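Local coordinates for protein UDP-glucose 6-dehydrogenase (Pyrobaculum islandicum, PDB 3VTF) that probably catalyses the NAD+-dependent oxidation of UDP-glucose to UDP-glucuronate, the step that makes this activated sugar acid, at residues L27-V32 / G49-P54; E58-G63 / L85-S90; S23-G28 / D99-A104. One frame throughout, in Å; residues are numbered along the deposited sequence.

Contact 1 (L27-V32 / G49-P54)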
# COMPACT_ATOMS: atom_id res chain seq x y z
N LEU A 27 -18.00 -2.48 -27.80
CA LEU A 27 -17.72 -3.86 -28.31
C LEU A 27 -17.21 -4.68 -27.16
O LEU A 27 -16.16 -4.37 -26.55
CB LEU A 27 -16.65 -3.82 -29.41
CG LEU A 27 -17.04 -2.96 -30.62
CD1 LEU A 27 -15.92 -3.14 -31.66
CD2 LEU A 27 -18.40 -3.48 -31.20
N GLY A 28 -17.93 -5.76 -26.84
CA GLY A 28 -17.53 -6.62 -25.76
C GLY A 28 -18.49 -6.34 -24.63
O GLY A 28 -18.46 -5.27 -24.00
N LEU A 29 -19.33 -7.30 -24.33
CA LEU A 29 -20.37 -7.08 -23.34
C LEU A 29 -20.22 -8.00 -22.14
O LEU A 29 -21.21 -8.55 -21.73
CB LEU A 29 -21.78 -7.17 -23.97
CG LEU A 29 -22.06 -6.11 -25.08
CD1 LEU A 29 -23.35 -6.41 -25.89
CD2 LEU A 29 -22.08 -4.67 -24.53
N GLY A 30 -18.99 -8.14 -21.58
CA GLY A 30 -18.79 -8.73 -20.25
C GLY A 30 -19.33 -7.71 -19.24
O GLY A 30 -20.01 -6.69 -19.58
N TYR A 31 -18.99 -7.87 -17.98
CA TYR A 31 -19.58 -6.94 -17.06
C TYR A 31 -19.14 -5.46 -17.29
O TYR A 31 -19.91 -4.52 -17.05
CB TYR A 31 -19.48 -7.42 -15.60
CG TYR A 31 -18.28 -6.95 -14.94
CD1 TYR A 31 -18.32 -5.78 -14.19
CD2 TYR A 31 -17.05 -7.65 -15.06
CE1 TYR A 31 -17.17 -5.28 -13.58
CE2 TYR A 31 -15.88 -7.19 -14.44
CZ TYR A 31 -15.94 -6.00 -13.70
OH TYR A 31 -14.77 -5.55 -13.07
N VAL A 32 -17.90 -5.25 -17.69
CA VAL A 32 -17.45 -3.86 -18.02
C VAL A 32 -18.24 -3.28 -19.22
O VAL A 32 -18.84 -2.22 -19.12
CB VAL A 32 -15.93 -3.79 -18.32
CG1 VAL A 32 -15.54 -2.38 -18.77
CG2 VAL A 32 -15.17 -4.07 -17.03
N GLY A 49 -24.58 -1.43 -28.70
CA GLY A 49 -23.66 -2.45 -28.21
C GLY A 49 -23.54 -3.62 -29.15
O GLY A 49 -24.40 -3.81 -30.04
N TYR A 50 -22.48 -4.39 -28.95
CA TYR A 50 -22.30 -5.63 -29.74
C TYR A 50 -21.42 -6.53 -28.94
O TYR A 50 -20.47 -6.06 -28.27
CB TYR A 50 -21.72 -5.30 -31.13
CG TYR A 50 -21.54 -6.56 -31.94
CD1 TYR A 50 -22.65 -7.16 -32.59
CD2 TYR A 50 -20.31 -7.21 -31.97
CE1 TYR A 50 -22.49 -8.36 -33.31
CE2 TYR A 50 -20.15 -8.43 -32.67
CZ TYR A 50 -21.27 -8.97 -33.35
OH TYR A 50 -21.14 -10.13 -34.07
N ASP A 51 -21.65 -7.84 -29.04
CA ASP A 51 -20.76 -8.83 -28.50
C ASP A 51 -20.60 -9.99 -29.48
O ASP A 51 -21.53 -10.28 -30.27
CB ASP A 51 -21.36 -9.39 -27.20
CG ASP A 51 -20.38 -10.21 -26.43
OD1 ASP A 51 -19.66 -9.64 -25.59
OD2 ASP A 51 -20.35 -11.45 -26.58
N VAL A 52 -19.46 -10.65 -29.44
CA VAL A 52 -19.20 -11.81 -30.34
C VAL A 52 -20.27 -12.92 -30.11
O VAL A 52 -20.54 -13.71 -30.99
CB VAL A 52 -17.76 -12.38 -30.11
CG1 VAL A 52 -17.65 -12.96 -28.70
CG2 VAL A 52 -17.36 -13.44 -31.17
N ASN A 53 -20.88 -12.98 -28.93
CA ASN A 53 -21.80 -14.10 -28.64
C ASN A 53 -23.25 -13.70 -28.92
O ASN A 53 -23.77 -12.87 -28.22
CB ASN A 53 -21.52 -14.58 -27.24
CG ASN A 53 -22.40 -15.77 -26.82
OD1 ASN A 53 -23.50 -15.96 -27.34
ND2 ASN A 53 -21.89 -16.58 -25.89
N PRO A 54 -23.90 -14.25 -29.99
CA PRO A 54 -25.21 -13.77 -30.36
C PRO A 54 -26.24 -14.03 -29.23
O PRO A 54 -27.23 -13.26 -29.10
CB PRO A 54 -25.52 -14.56 -31.65
CG PRO A 54 -24.68 -15.79 -31.54
CD PRO A 54 -23.43 -15.27 -30.93

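Contact 2 (E58-G63 / L85-S90)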
# COMPACT_ATOMS: atom_id res chain seq x y z
N GLU A 58 -29.05 -11.37 -27.79
CA GLU A 58 -30.46 -11.74 -27.79
C GLU A 58 -31.05 -11.60 -26.39
O GLU A 58 -32.15 -11.11 -26.23
CB GLU A 58 -30.64 -13.19 -28.24
CG GLU A 58 -30.48 -13.47 -29.73
CD GLU A 58 -30.61 -14.95 -30.07
OE1 GLU A 58 -29.64 -15.55 -30.57
OE2 GLU A 58 -31.69 -15.51 -29.81
N ARG A 59 -30.31 -12.06 -25.38
CA ARG A 59 -30.76 -11.92 -24.01
C ARG A 59 -30.85 -10.47 -23.55
O ARG A 59 -31.82 -10.09 -22.92
CB ARG A 59 -29.87 -12.73 -23.07
CG ARG A 59 -30.33 -14.17 -22.92
CD ARG A 59 -29.44 -14.95 -21.97
NE ARG A 59 -28.15 -15.21 -22.56
CZ ARG A 59 -27.20 -15.94 -21.99
NH1 ARG A 59 -26.04 -16.12 -22.61
NH2 ARG A 59 -27.43 -16.47 -20.80
N LEU A 60 -29.83 -9.68 -23.88
CA LEU A 60 -29.78 -8.28 -23.52
C LEU A 60 -30.90 -7.47 -24.19
O LEU A 60 -31.48 -6.57 -23.59
CB LEU A 60 -28.40 -7.68 -23.75
CG LEU A 60 -27.23 -8.10 -22.86
CD1 LEU A 60 -25.93 -7.50 -23.37
CD2 LEU A 60 -27.45 -7.73 -21.41
N ARG A 61 -31.19 -7.78 -25.45
CA ARG A 61 -32.30 -7.14 -26.13
C ARG A 61 -33.61 -7.46 -25.40
O ARG A 61 -34.54 -6.67 -25.42
CB ARG A 61 -32.42 -7.67 -27.54
CG ARG A 61 -31.56 -6.90 -28.52
CD ARG A 61 -31.61 -7.66 -29.81
NE ARG A 61 -30.92 -6.93 -30.86
CZ ARG A 61 -30.42 -7.50 -31.93
NH1 ARG A 61 -30.54 -8.83 -32.12
NH2 ARG A 61 -29.86 -6.73 -32.81
N ALA A 62 -33.65 -8.63 -24.77
CA ALA A 62 -34.89 -9.08 -24.09
C ALA A 62 -34.90 -8.52 -22.67
O ALA A 62 -35.80 -8.78 -21.89
CB ALA A 62 -34.98 -10.62 -24.14
N GLY A 63 -33.90 -7.74 -22.30
CA GLY A 63 -33.90 -7.23 -20.94
C GLY A 63 -33.45 -8.27 -19.90
O GLY A 63 -33.65 -8.06 -18.73
N LEU A 85 -30.72 2.73 -25.99
CA LEU A 85 -29.83 1.59 -26.09
C LEU A 85 -30.31 0.60 -27.09
O LEU A 85 -31.42 0.10 -26.94
CB LEU A 85 -29.76 0.85 -24.72
CG LEU A 85 -28.95 -0.44 -24.58
CD1 LEU A 85 -27.46 -0.18 -25.06
CD2 LEU A 85 -28.93 -0.89 -23.10
N SER A 86 -29.46 0.17 -28.03
CA SER A 86 -29.84 -0.89 -28.94
C SER A 86 -28.64 -1.76 -29.16
O SER A 86 -27.51 -1.44 -28.71
CB SER A 86 -30.30 -0.29 -30.32
OG SER A 86 -29.27 0.54 -30.88
N PHE A 87 -28.84 -2.87 -29.87
CA PHE A 87 -27.70 -3.73 -30.17
C PHE A 87 -27.58 -4.04 -31.66
O PHE A 87 -28.63 -4.24 -32.34
CB PHE A 87 -27.80 -5.03 -29.35
CG PHE A 87 -27.84 -4.78 -27.89
CD1 PHE A 87 -26.64 -4.67 -27.16
CD2 PHE A 87 -29.05 -4.51 -27.24
CE1 PHE A 87 -26.68 -4.38 -25.80
CE2 PHE A 87 -29.09 -4.23 -25.86
CZ PHE A 87 -27.91 -4.18 -25.14
N ALA A 88 -26.34 -4.11 -32.18
CA ALA A 88 -26.15 -4.22 -33.66
C ALA A 88 -26.08 -5.68 -34.04
O ALA A 88 -25.86 -6.52 -33.19
CB ALA A 88 -24.90 -3.47 -34.18
N GLU A 89 -26.19 -5.96 -35.36
CA GLU A 89 -25.99 -7.32 -35.89
C GLU A 89 -24.53 -7.58 -36.15
O GLU A 89 -24.14 -8.73 -36.35
CB GLU A 89 -26.78 -7.49 -37.22
CG GLU A 89 -28.27 -7.40 -37.04
CD GLU A 89 -28.75 -8.50 -36.11
OE1 GLU A 89 -28.27 -9.66 -36.18
OE2 GLU A 89 -29.61 -8.19 -35.26
N SER A 90 -23.67 -6.53 -36.14
CA SER A 90 -22.24 -6.83 -36.31
C SER A 90 -21.42 -5.71 -35.65
O SER A 90 -21.97 -4.66 -35.41
CB SER A 90 -21.84 -6.94 -37.81
OG SER A 90 -21.86 -5.68 -38.38
O HOH W 1 -31.67 -3.91 -30.42

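Contact 3 (S23-G28 / D99-A104)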
# COMPACT_ATOMS: atom_id res chain seq x y z
N SER A 23 -23.16 9.71 -29.68
CA SER A 23 -23.50 8.38 -30.24
C SER A 23 -22.30 7.49 -30.04
O SER A 23 -21.21 7.77 -30.58
CB SER A 23 -23.84 8.42 -31.77
OG SER A 23 -24.82 9.43 -31.95
N LEU A 24 -22.47 6.49 -29.18
CA LEU A 24 -21.35 5.68 -28.70
C LEU A 24 -21.66 4.25 -28.96
O LEU A 24 -22.80 3.76 -28.74
CB LEU A 24 -21.22 5.83 -27.16
CG LEU A 24 -21.14 7.26 -26.66
CD1 LEU A 24 -21.12 7.34 -25.11
CD2 LEU A 24 -19.95 8.07 -27.27
N SER A 25 -20.64 3.53 -29.34
CA SER A 25 -20.78 2.07 -29.43
C SER A 25 -19.89 1.38 -28.38
O SER A 25 -18.90 1.94 -27.95
CB SER A 25 -20.48 1.57 -30.88
OG SER A 25 -19.38 2.22 -31.47
N VAL A 26 -20.26 0.17 -27.97
CA VAL A 26 -19.44 -0.62 -27.07
C VAL A 26 -19.26 -2.02 -27.67
O VAL A 26 -20.28 -2.64 -28.06
CB VAL A 26 -20.14 -0.79 -25.71
CG1 VAL A 26 -19.25 -1.62 -24.79
CG2 VAL A 26 -20.43 0.60 -25.12
N LEU A 27 -18.00 -2.48 -27.80
CA LEU A 27 -17.72 -3.86 -28.31
C LEU A 27 -17.21 -4.68 -27.16
O LEU A 27 -16.16 -4.37 -26.55
CB LEU A 27 -16.65 -3.82 -29.41
CG LEU A 27 -17.04 -2.96 -30.62
CD1 LEU A 27 -15.92 -3.14 -31.66
CD2 LEU A 27 -18.40 -3.48 -31.20
N GLY A 28 -17.93 -5.76 -26.84
CA GLY A 28 -17.53 -6.62 -25.76
C GLY A 28 -18.49 -6.34 -24.63
O GLY A 28 -18.46 -5.27 -24.00
N ASP A 99 -20.03 7.67 -33.15
CA ASP A 99 -18.87 8.52 -33.33
C ASP A 99 -17.69 8.12 -32.45
O ASP A 99 -16.57 8.54 -32.71
CB ASP A 99 -19.22 9.91 -33.02
CG ASP A 99 -20.14 10.51 -34.10
OD1 ASP A 99 -19.92 10.20 -35.29
OD2 ASP A 99 -21.04 11.26 -33.72
N ALA A 100 -17.94 7.30 -31.42
CA ALA A 100 -16.82 6.72 -30.66
C ALA A 100 -17.16 5.31 -30.22
O ALA A 100 -18.35 4.99 -29.99
CB ALA A 100 -16.59 7.61 -29.41
N THR A 101 -16.15 4.42 -30.20
CA THR A 101 -16.41 2.99 -29.87
C THR A 101 -15.52 2.67 -28.65
O THR A 101 -14.30 2.92 -28.68
CB THR A 101 -15.96 2.08 -31.02
OG1 THR A 101 -16.81 2.35 -32.14
CG2 THR A 101 -16.08 0.52 -30.64
N PHE A 102 -16.17 2.21 -27.56
CA PHE A 102 -15.41 1.68 -26.41
C PHE A 102 -15.07 0.22 -26.62
O PHE A 102 -15.96 -0.66 -26.71
CB PHE A 102 -16.28 1.85 -25.14
CG PHE A 102 -16.42 3.33 -24.78
CD1 PHE A 102 -15.62 3.87 -23.78
CD2 PHE A 102 -17.33 4.16 -25.44
CE1 PHE A 102 -15.68 5.21 -23.49
CE2 PHE A 102 -17.39 5.52 -25.14
CZ PHE A 102 -16.58 6.04 -24.17
N ILE A 103 -13.79 -0.11 -26.65
CA ILE A 103 -13.44 -1.52 -26.78
C ILE A 103 -13.34 -2.04 -25.37
O ILE A 103 -12.47 -1.57 -24.56
CB ILE A 103 -12.10 -1.68 -27.53
CG1 ILE A 103 -12.26 -1.18 -28.98
CG2 ILE A 103 -11.54 -3.13 -27.42
CD1 ILE A 103 -10.89 -1.13 -29.71
N ALA A 104 -14.14 -3.08 -25.09
CA ALA A 104 -14.20 -3.62 -23.73
C ALA A 104 -14.09 -5.12 -23.74
O ALA A 104 -14.60 -5.77 -22.85
CB ALA A 104 -15.51 -3.19 -22.99
O HOH W 2 -21.52 11.64 -31.06

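Contact 1 (L27-V32 / G49-P54)
Leu29 and Asp51 meet just beyond the ends of two neighbouring parallel strands, where a carboxylate oxygen takes the leucine's backbone N-H. Leu29 N donates to Asp51 OD1 over 2.7 Å, using the anti lone pair of that oxygen, and the bond is fairly straight (162° at the hydrogen). Leu29 CB lies beside the same oxygen, 3.6 Å from Asp51 OD1. Because its CG lies beside its own backbone N (chi1 -61°), the branch folds over the peptide that follows Tyr50: Leu29 CG comes to 3.6 Å from Tyr50 O, while CD1 rests on Tyr50 C and on Asp51 CB.

Tyr50 contributes a carbonyl and a methylene. Its O accepts from Gly28 N at 2.9 Å with an angle of 169°, and Leu27 CA adds a C-H...O contact to the same atom. On the sheet face that Leu27 and Tyr50 share, Leu27 CD2 touches Tyr50 CB at 3.8 Å, and Ala91 of helix 91-96 lies against both side chains.

The setting is the first beta-alpha-beta crossover of a Rossmann-type domain, strand 23-27, helix 31-43 and strand 46-50, with Gly28 and Gly30 in a sequence that fits the GxGxxG dinucleotide-binding turn; Gly30 is the N-cap of the helix. Asp51 follows directly on the second strand, where NAD-dependent Rossmann enzymes commonly carry an acid for the adenosine ribose, and it is predicted to bind NAD+. Its second oxygen, OD2, accepts from Asn53 N at 2.9 Å, forming an Asx turn. With one main-chain N-H on each oxygen, both arriving on the anti side, the carboxylate is fixed in its rotation, consistent with an acceptor preset for the cofactor's hydroxyls.

Contact 2 (E58-G63 / L85-S90)
Arg61 NH2 is shared by two oxygens of the other segment, the carbonyl of Phe87 and the carboxylate of Glu89. Arg61 NH2 donates to Phe87 O at 2.8 Å, from well above the carbonyl plane instead of on a lone pair. Glu89 OE2 completes a salt bridge to Arg61 NH2 at 2.9 Å; it sits close to the guanidinium plane but is itself approached from above its carboxylate, and a weak bond joins it to Arg61 NH1. Arg61 NE reaches the strand through a water that also accepts from Phe87 N, so the guanidinium addresses both polar backbone atoms of Phe87. A chain extended from CG to NE spans the distance, sliding past the phenyl group with Arg61 CG 3.7 Å from Phe87 CD2.

Strand 85-87 is the outermost strand of the Rossmann-type sheet on this side. Ser86 and Ala88 bond to Gly49 of strand 46-50, so the N and O of Phe87 point to the outer edge, and it is there that helix 54-61 offers its arginine. Next to the arginine's chain, the Phe87 ring receives Leu60: CB makes an off-centre CH-pi contact, 4.3 Å from the ring centroid, and Leu60 CD1 lies 4.0 Å from Phe87 CE1.

Leu29 touches both Leu60 and Phe87, while helix 72-81 supplies Leu76 against the former and Leu80 against the latter. A bend at chi2 (-61°) turns the Glu89 carboxylate back to the arginine. Ser90, the next residue, is the N-cap of helix 91-96.

Contact 3 (S23-G28 / D99-A104)
Phe102 lies along Ser25 and Leu24 of the neighbouring strand, its CB 3.8 Å from Ser25 O, the carbonyl that also accepts from Phe102 N. With CG placed beside the backbone N (chi1 -69°), the ring turns an edge to that oxygen, and CD2 is 3.7 Å from Ser25 O, close to the ring plane. Farther out, Phe102 CE2 reaches the forked end of Leu24, 4.2 Å from CD1 and equally far from CD2. The ring also meets that of Phe40 of helix 31-43, the planes inclined, and Leu205 of helix 199-208 packs on it.

These strands, 23-27 and 100-103, are the first and fourth along the chain, adjacent inside the Rossmann-type sheet where the strand order 3-2-1-4 changes direction, parallel and 24° apart. Residues alternate in the usual parallel register: Ser25 N bonds to Ala100 O, Leu27 N to Phe102 O and Ala104 N to Leu27 O. At the start of the ladder Ser23 O takes Asp99 N at 2.8 Å, from above its carbonyl plane, and more weakly Ala100 N. Leu24, Val26, Ala100 and Phe102 share one face, on which helix 199-208 packs against Leu24, Ala100 and Phe102.

The other face carries Ser25, Leu27, Thr101 and Ile103, and is covered by helices 91-96 and 118-134. Here Leu27 CG packs on Thr101 CG2 at 3.6 Å, the methyl standing anti to its own backbone N. The hydroxyl of Ser25 is bonded to that of Thr98. At the strand ends, a water links Ser23 N to Asp99 OD2, whose partner oxygen OD1 is salt-bridged to Lys134; at the other extreme Gly28 O lies 3.7 Å from Ala104 CB.

In the fold
From the N terminus, strand 23-27 opens two of the loops at once. Contact 1 closes the shorter, through helix 31-43 to the end of strand 46-50; contact 2 then opens at helix 54-61 and closes at strand 85-87, so contacts 1 and 2 follow in series without crossing. Contact 3 spans them both, since its second segment, 99-104, comes only after helix 91-96. Contacts 1 and 3 share Leu27 and Gly28: Gly28 bonds to Tyr50 of strand 46-50, and Leu27 to Phe102 and Ala104. Contacts 1 and 2 meet through Gly49, bonded to Ser86 and Ala88. Together they tie the 85-87, 46-50, 23-27 and 100-103 strands into the first half of the sheet.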